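Local coordinates for McyG protein (Microcystis aeruginosa PCC 7806, PDB 4R0M), which probably activates a phenyl-bearing carboxylic acid starter as its acyl-adenylate and passes it to a peptidyl carrier domain, in the cyanobacterial assembly of microcystin, at residues Ile484-Glu489 / Ile497-Lys502; Val472-Gln475 / Asp480-Ile483; Gln258-Ile263 / Ser279-Gln284. All coordinates share one frame; numbering follows the deposited sequence.

Contact 1. Residues Ile484-Glu489 / Ile497-Lys502; sequences ITFSPE and IKVVRK
Phe486 carries its CG between the backbone N and the carbonyl carbon (chi1 79°), which sends the ring out from strand 479-486 toward Val499 and Val500 of helix 498-511. Val499 answers with a similar setting: chi1 of -70° puts CG1 beside its own backbone N and leaves CG2 between N and the carbonyl carbon, facing the ring. The far end of the ring does the touching. Val499 CG2 lies 3.6 Å from Phe486 CZ and 3.7 Å from Phe486 CE2, so one methyl meets the bond between these two atoms, approaching at a slant. Val500 comes from another direction, with its CG2 at the ring edge near the plane, 4.3 Å from Phe486 CE1. The backbones stay well apart, the CA atoms of Phe486 and Val500 being 9.2 Å from each other, and side chains alone span the gap. Val518 and Pro520 of strand 517-520 touch both Phe486 and Val500, while Ile503, further along the helix, also touches the Phe486 side chain. Strand 479-486, helix 498-511 and strand 517-520 form a beta-alpha-beta unit, and the aromatic ring fills the layer between helix and sheet. With no hydrogen bond between the segments, the seam relies on dispersion and on the exclusion of water from three buried side chains.

Contact 2. Residues Val472-Gln475 / Asp480-Ile483; sequences VFDQ and DLLI
Val472 and Leu481 face each other as an antiparallel hydrogen-bonded pair, and two backbone bonds join them. Leu481 N gives its hydrogen to Val472 O over 2.8 Å, nearly straight. The return bond, from Val472 N to Leu481 O, is longer at 3.1 Å and more bent, with 144° at the hydrogen. Next along the strands comes the non-hydrogen-bonded pair Phe473 and Asp480, whose CA atoms are 4.5 Å apart; a CA-H...O contact from Asp480 to Val472 O adds to the backbone pairing.

Apolar contacts gather on the face that carries Val472 and Leu481. The CD1 methyl of Ile483 reaches back to Val472 CG2 at 3.5 Å, the two side chains crossing at about a right angle, and Phe543 of helix 536-545 touches both. Nearer the turn, Leu481 CD1 lies 3.9 Å from Asp474 CB, so it is the methylene of the aspartate that it meets. The carboxylate of Asp474 has its partner inside the turn, where OD2 forms a salt bridge with Arg477.

On the other face a polar group meets an aromatic edge. With CG anti to its backbone N (chi1 -174°), Phe473 brings CD1 to within 3.3 Å of Asp480 OD1, which sits near the ring plane; ring and carboxylate planes are 63° apart. This beta hairpin thus has two unlike faces. The in-plane approach sets carboxylate oxygen against the ring's slightly positive hydrogens, probably a mildly favourable encounter on the more exposed face, while aliphatic packing lies on the face of Val472 and Ile483.

Contact 3. Residues Gln258-Ile263 / Ser279-Gln284; sequences QWLELI and SLINQQ
Ile281 of helix 275-282 points toward helix 258-265 and meets two successive residues there, Trp259 and Leu260. The cross-contacts are all apolar. Ile281 CD1 lies 4.0 Å from Leu260 CD1, one branch methyl against the end of the other chain, the two side chains meeting at a slant. Lower down the same side chain, Ile281 CG1 comes to 4.3 Å from Trp259 CE3, on the six-membered part of the indole. Ile281 has its CG1 beside the backbone N (chi1 -65°), a setting that directs this branch toward helix 258-265 and lets its methylene and terminal methyl serve different partners. The backbones keep their distance: the nearest CA atoms, those of Leu260 and Ile281, are 9.0 Å apart, and no hydrogen bond joins the two segments.

Contacts within the first helix and beyond it hold the indole. Ile263 CD1, one turn on, rests 3.7 Å above one face of the Trp259 ring, offset toward the rim. The buried Trp259 NE1 is satisfied by a hydrogen bond to Ser271 OG, which would help fix the rotation of the ring. The Trp259 side chain stays about 11 Å from the bound phenylalanyl-adenylate and does not touch it. Helix 310-320 adds a further layer, with Leu320 on Leu260 and Phe316 on Ile281.

Strand 270-273, between the two helices in sequence, lies in the large mixed sheet next to strand 217-220, whose Leu219 touches Trp259. Helices packed around such a sheet are typical of the large N-terminal part of ANL-family adenylating enzymes.

Contacts 1 and 2 share strand 479-486 and follow each other along it: contact 2 pairs its first half with strand 468-474, and contact 1 packs Phe486 of it against helix 498-511. Contact 3 belongs to the AMP-binding region, yet its Gln283 approaches Glu489 of contact 1 in simple packing, where the two parts of the chain meet. Contacts 1 and 3 are buried and purely apolar, each centred on one side chain that serves two neighbours, Phe486 between strand and helix, Ile281 between two helices. Contact 2, partly buried at the sheet margin, relies instead on backbone hydrogen bonds and places charged groups beside apolar ones.

Contact 1. Residues Ile484-Glu489 / Ile497-Lys502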
# COMPACT_ATOMS: atom_id res chain seq x y z
N ILE A 484 16.73 13.72 -10.05
CA ILE A 484 16.85 12.38 -9.50
C ILE A 484 17.30 12.45 -8.04
O ILE A 484 18.34 13.04 -7.73
CB ILE A 484 17.81 11.52 -10.35
CG1 ILE A 484 17.10 11.07 -11.64
CG2 ILE A 484 18.32 10.31 -9.57
CD1 ILE A 484 18.03 10.59 -12.73
N THR A 485 16.50 11.86 -7.17
CA THR A 485 16.85 11.73 -5.76
C THR A 485 17.05 10.26 -5.43
O THR A 485 16.36 9.40 -5.98
CB THR A 485 15.77 12.32 -4.84
OG1 THR A 485 14.50 11.73 -5.14
CG2 THR A 485 15.67 13.84 -5.03
N PHE A 486 17.99 9.98 -4.54
CA PHE A 486 18.33 8.62 -4.17
C PHE A 486 18.94 8.58 -2.77
O PHE A 486 19.23 9.62 -2.18
CB PHE A 486 19.31 8.02 -5.19
CG PHE A 486 20.74 8.46 -5.00
CD1 PHE A 486 21.15 9.72 -5.43
CD2 PHE A 486 21.66 7.62 -4.40
CE1 PHE A 486 22.46 10.13 -5.25
CE2 PHE A 486 22.98 8.03 -4.22
CZ PHE A 486 23.38 9.28 -4.64
N SER A 487 19.11 7.37 -2.24
CA SER A 487 19.83 7.18 -0.99
C SER A 487 21.03 6.27 -1.25
O SER A 487 20.90 5.26 -1.94
CB SER A 487 18.92 6.57 0.07
OG SER A 487 19.57 6.51 1.33
N PRO A 488 22.21 6.63 -0.70
CA PRO A 488 23.43 5.86 -0.94
C PRO A 488 23.44 4.53 -0.18
O PRO A 488 22.98 4.47 0.96
CB PRO A 488 24.55 6.77 -0.43
CG PRO A 488 23.91 8.10 -0.15
CD PRO A 488 22.48 7.81 0.14
N GLU A 489 23.97 3.50 -0.82
CA GLU A 489 24.13 2.19 -0.19
C GLU A 489 25.45 2.11 0.58
O GLU A 489 25.78 1.07 1.16
CB GLU A 489 24.05 1.08 -1.25
CG GLU A 489 23.61 -0.28 -0.71
CD GLU A 489 23.16 -1.23 -1.81
OE1 GLU A 489 23.92 -1.42 -2.79
OE2 GLU A 489 22.05 -1.78 -1.69
N ILE A 497 29.26 10.34 -3.16
CA ILE A 497 29.49 11.45 -4.08
C ILE A 497 29.94 10.89 -5.42
O ILE A 497 29.62 11.44 -6.48
CB ILE A 497 30.55 12.44 -3.55
CG1 ILE A 497 30.42 12.67 -2.03
CG2 ILE A 497 30.51 13.75 -4.33
CD1 ILE A 497 29.22 13.49 -1.60
N LYS A 498 30.67 9.78 -5.36
CA LYS A 498 31.16 9.08 -6.55
C LYS A 498 30.01 8.55 -7.39
O LYS A 498 30.09 8.49 -8.62
CB LYS A 498 32.10 7.93 -6.16
CG LYS A 498 33.32 8.34 -5.35
CD LYS A 498 34.09 7.12 -4.87
CE LYS A 498 35.20 7.50 -3.90
NZ LYS A 498 36.32 8.23 -4.56
N VAL A 499 28.93 8.16 -6.71
CA VAL A 499 27.75 7.59 -7.37
C VAL A 499 26.90 8.63 -8.10
O VAL A 499 26.22 8.30 -9.07
CB VAL A 499 26.88 6.74 -6.42
CG1 VAL A 499 27.59 5.45 -6.04
CG2 VAL A 499 26.49 7.52 -5.17
N VAL A 500 26.96 9.88 -7.64
CA VAL A 500 26.26 11.00 -8.29
C VAL A 500 26.68 11.10 -9.76
O VAL A 500 25.83 11.13 -10.66
CB VAL A 500 26.53 12.35 -7.58
CG1 VAL A 500 25.94 13.51 -8.36
CG2 VAL A 500 25.99 12.33 -6.16
N ARG A 501 27.99 11.13 -9.99
CA ARG A 501 28.56 11.15 -11.33
C ARG A 501 28.17 9.88 -12.10
O ARG A 501 27.81 9.94 -13.28
CB ARG A 501 30.08 11.28 -11.26
CG ARG A 501 30.73 11.86 -12.51
CD ARG A 501 32.25 11.79 -12.45
NE ARG A 501 32.84 12.68 -11.45
CZ ARG A 501 33.02 13.99 -11.60
NH1 ARG A 501 32.64 14.60 -12.72
NH2 ARG A 501 33.57 14.70 -10.63
N LYS A 502 28.23 8.75 -11.41
CA LYS A 502 27.90 7.45 -11.99
C LYS A 502 26.43 7.35 -12.40
O LYS A 502 26.10 6.66 -13.36
CB LYS A 502 28.25 6.34 -11.00
CG LYS A 502 28.74 5.05 -11.64
CD LYS A 502 29.57 4.23 -10.67
CE LYS A 502 30.94 4.86 -10.43
NZ LYS A 502 31.68 4.21 -9.31

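Contact 2. Residues Val472-Gln475 / Asp480-Ile483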
# COMPACT_ATOMS: atom_id res chain seq x y z
N VAL A 472 10.72 19.09 -13.12
CA VAL A 472 10.24 20.44 -12.81
C VAL A 472 10.52 21.39 -13.97
O VAL A 472 11.43 21.16 -14.77
CB VAL A 472 10.85 21.01 -11.50
CG1 VAL A 472 10.79 19.99 -10.37
CG2 VAL A 472 12.27 21.51 -11.70
N PHE A 473 9.72 22.45 -14.08
CA PHE A 473 9.93 23.48 -15.09
C PHE A 473 10.77 24.62 -14.51
O PHE A 473 10.39 25.24 -13.52
CB PHE A 473 8.60 23.99 -15.63
CG PHE A 473 8.74 24.96 -16.77
CD1 PHE A 473 9.12 24.52 -18.04
CD2 PHE A 473 8.48 26.32 -16.59
CE1 PHE A 473 9.24 25.41 -19.09
CE2 PHE A 473 8.60 27.21 -17.64
CZ PHE A 473 8.99 26.76 -18.90
N ASP A 474 11.92 24.87 -15.14
CA ASP A 474 12.79 25.97 -14.72
C ASP A 474 12.36 27.26 -15.42
O ASP A 474 12.41 27.36 -16.64
CB ASP A 474 14.26 25.65 -15.03
CG ASP A 474 15.22 26.70 -14.51
OD1 ASP A 474 14.89 27.40 -13.52
OD2 ASP A 474 16.32 26.83 -15.08
N GLN A 475 11.93 28.23 -14.61
CA GLN A 475 11.41 29.50 -15.12
C GLN A 475 12.51 30.39 -15.71
O GLN A 475 12.33 30.99 -16.78
CB GLN A 475 10.65 30.24 -14.01
CG GLN A 475 9.95 31.53 -14.45
CD GLN A 475 8.83 31.32 -15.45
OE1 GLN A 475 8.29 30.22 -15.59
NE2 GLN A 475 8.47 32.38 -16.16
N ASP A 480 12.56 22.35 -19.16
CA ASP A 480 12.25 21.28 -18.21
C ASP A 480 13.49 20.54 -17.72
O ASP A 480 14.34 20.14 -18.52
CB ASP A 480 11.25 20.30 -18.82
CG ASP A 480 9.84 20.85 -18.85
OD1 ASP A 480 9.31 21.21 -17.78
OD2 ASP A 480 9.25 20.91 -19.95
N LEU A 481 13.59 20.37 -16.41
CA LEU A 481 14.72 19.68 -15.80
C LEU A 481 14.30 18.33 -15.22
O LEU A 481 13.22 18.21 -14.63
CB LEU A 481 15.36 20.53 -14.70
CG LEU A 481 15.80 21.98 -14.98
CD1 LEU A 481 16.26 22.64 -13.68
CD2 LEU A 481 16.90 22.06 -16.03
N LEU A 482 15.14 17.32 -15.42
CA LEU A 482 14.96 16.02 -14.79
C LEU A 482 15.73 15.99 -13.48
O LEU A 482 16.94 16.24 -13.46
CB LEU A 482 15.43 14.89 -15.71
CG LEU A 482 15.55 13.48 -15.12
CD1 LEU A 482 14.18 12.88 -14.81
CD2 LEU A 482 16.34 12.57 -16.05
N ILE A 483 15.02 15.69 -12.39
CA ILE A 483 15.65 15.62 -11.07
C ILE A 483 15.59 14.19 -10.55
O ILE A 483 14.55 13.53 -10.61
CB ILE A 483 15.01 16.61 -10.06
CG1 ILE A 483 15.21 18.06 -10.51
CG2 ILE A 483 15.61 16.45 -8.67
CD1 ILE A 483 14.19 18.56 -11.50

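Contact 3. Residues Gln258-Ile263 / Ser279-Gln284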
# COMPACT_ATOMS: atom_id res chain seq x y z
N GLN A 258 13.78 -13.91 4.21
CA GLN A 258 12.83 -14.44 5.19
C GLN A 258 11.42 -14.56 4.63
O GLN A 258 10.64 -15.40 5.07
CB GLN A 258 12.83 -13.60 6.46
CG GLN A 258 13.89 -14.01 7.48
CD GLN A 258 13.73 -15.45 7.92
OE1 GLN A 258 14.56 -16.31 7.62
NE2 GLN A 258 12.64 -15.74 8.64
N TRP A 259 11.10 -13.71 3.66
CA TRP A 259 9.83 -13.78 2.94
C TRP A 259 9.70 -15.08 2.20
O TRP A 259 8.65 -15.72 2.24
CB TRP A 259 9.70 -12.60 1.98
CG TRP A 259 8.36 -12.47 1.30
CD1 TRP A 259 7.13 -12.98 1.74
CD2 TRP A 259 8.05 -11.75 0.05
NE1 TRP A 259 6.13 -12.65 0.86
CE2 TRP A 259 6.60 -11.91 -0.17
CE3 TRP A 259 8.79 -11.03 -0.87
CZ2 TRP A 259 5.96 -11.36 -1.27
CZ3 TRP A 259 8.13 -10.48 -1.98
CH2 TRP A 259 6.75 -10.65 -2.17
N LEU A 260 10.78 -15.48 1.53
CA LEU A 260 10.84 -16.75 0.81
C LEU A 260 10.83 -17.94 1.77
O LEU A 260 10.23 -18.98 1.48
CB LEU A 260 12.09 -16.80 -0.07
CG LEU A 260 12.02 -16.34 -1.54
CD1 LEU A 260 11.16 -15.10 -1.75
CD2 LEU A 260 13.42 -16.12 -2.08
N GLU A 261 11.50 -17.78 2.91
CA GLU A 261 11.55 -18.79 3.96
C GLU A 261 10.15 -19.07 4.52
O GLU A 261 9.77 -20.22 4.73
CB GLU A 261 12.49 -18.33 5.08
CG GLU A 261 12.55 -19.25 6.30
CD GLU A 261 13.54 -20.40 6.15
OE1 GLU A 261 14.02 -20.67 5.03
OE2 GLU A 261 13.84 -21.04 7.18
N LEU A 262 9.39 -18.00 4.75
CA LEU A 262 8.05 -18.11 5.32
C LEU A 262 7.02 -18.67 4.34
O LEU A 262 6.10 -19.37 4.74
CB LEU A 262 7.59 -16.76 5.88
CG LEU A 262 8.28 -16.28 7.17
CD1 LEU A 262 8.05 -14.78 7.36
CD2 LEU A 262 7.82 -17.06 8.40
N ILE A 263 7.20 -18.37 3.05
CA ILE A 263 6.37 -18.96 2.00
C ILE A 263 6.56 -20.48 1.97
O ILE A 263 5.58 -21.23 1.88
CB ILE A 263 6.67 -18.35 0.61
CG1 ILE A 263 6.20 -16.88 0.55
CG2 ILE A 263 5.99 -19.15 -0.50
CD1 ILE A 263 6.82 -16.08 -0.57
N SER A 279 12.52 -6.24 -6.40
CA SER A 279 13.89 -5.82 -6.68
C SER A 279 14.83 -6.14 -5.51
O SER A 279 15.98 -6.53 -5.74
CB SER A 279 13.94 -4.32 -7.01
OG SER A 279 15.26 -3.91 -7.33
N LEU A 280 14.35 -5.97 -4.28
CA LEU A 280 15.12 -6.32 -3.08
C LEU A 280 15.50 -7.80 -3.06
O LEU A 280 16.57 -8.17 -2.57
CB LEU A 280 14.35 -5.97 -1.81
CG LEU A 280 14.15 -4.51 -1.40
CD1 LEU A 280 13.19 -4.43 -0.23
CD2 LEU A 280 15.47 -3.83 -1.05
N ILE A 281 14.61 -8.65 -3.59
CA ILE A 281 14.89 -10.07 -3.74
C ILE A 281 15.94 -10.28 -4.84
O ILE A 281 16.89 -11.05 -4.66
CB ILE A 281 13.61 -10.88 -4.05
CG1 ILE A 281 12.63 -10.83 -2.86
CG2 ILE A 281 13.94 -12.32 -4.45
CD1 ILE A 281 13.09 -11.55 -1.60
N ASN A 282 15.76 -9.59 -5.96
CA ASN A 282 16.73 -9.61 -7.06
C ASN A 282 18.15 -9.24 -6.63
O ASN A 282 19.12 -9.76 -7.18
CB ASN A 282 16.27 -8.70 -8.22
CG ASN A 282 14.98 -9.19 -8.87
OD1 ASN A 282 14.49 -10.28 -8.57
ND2 ASN A 282 14.44 -8.39 -9.78
N GLN A 283 18.26 -8.36 -5.63
CA GLN A 283 19.55 -7.98 -5.04
C GLN A 283 20.24 -9.17 -4.36
O GLN A 283 21.46 -9.17 -4.20
CB GLN A 283 19.38 -6.84 -4.03
CG GLN A 283 18.89 -5.52 -4.62
CD GLN A 283 19.93 -4.83 -5.48
OE1 GLN A 283 19.89 -4.91 -6.70
NE2 GLN A 283 20.89 -4.16 -4.83
N GLN A 284 19.45 -10.16 -3.98
CA GLN A 284 19.95 -11.35 -3.28
C GLN A 284 20.25 -12.51 -4.23
O GLN A 284 20.38 -13.65 -3.80
CB GLN A 284 18.95 -11.79 -2.21
CG GLN A 284 18.59 -10.72 -1.18
CD GLN A 284 19.65 -10.54 -0.11
OE1 GLN A 284 20.12 -11.50 0.49
NE2 GLN A 284 20.02 -9.29 0.14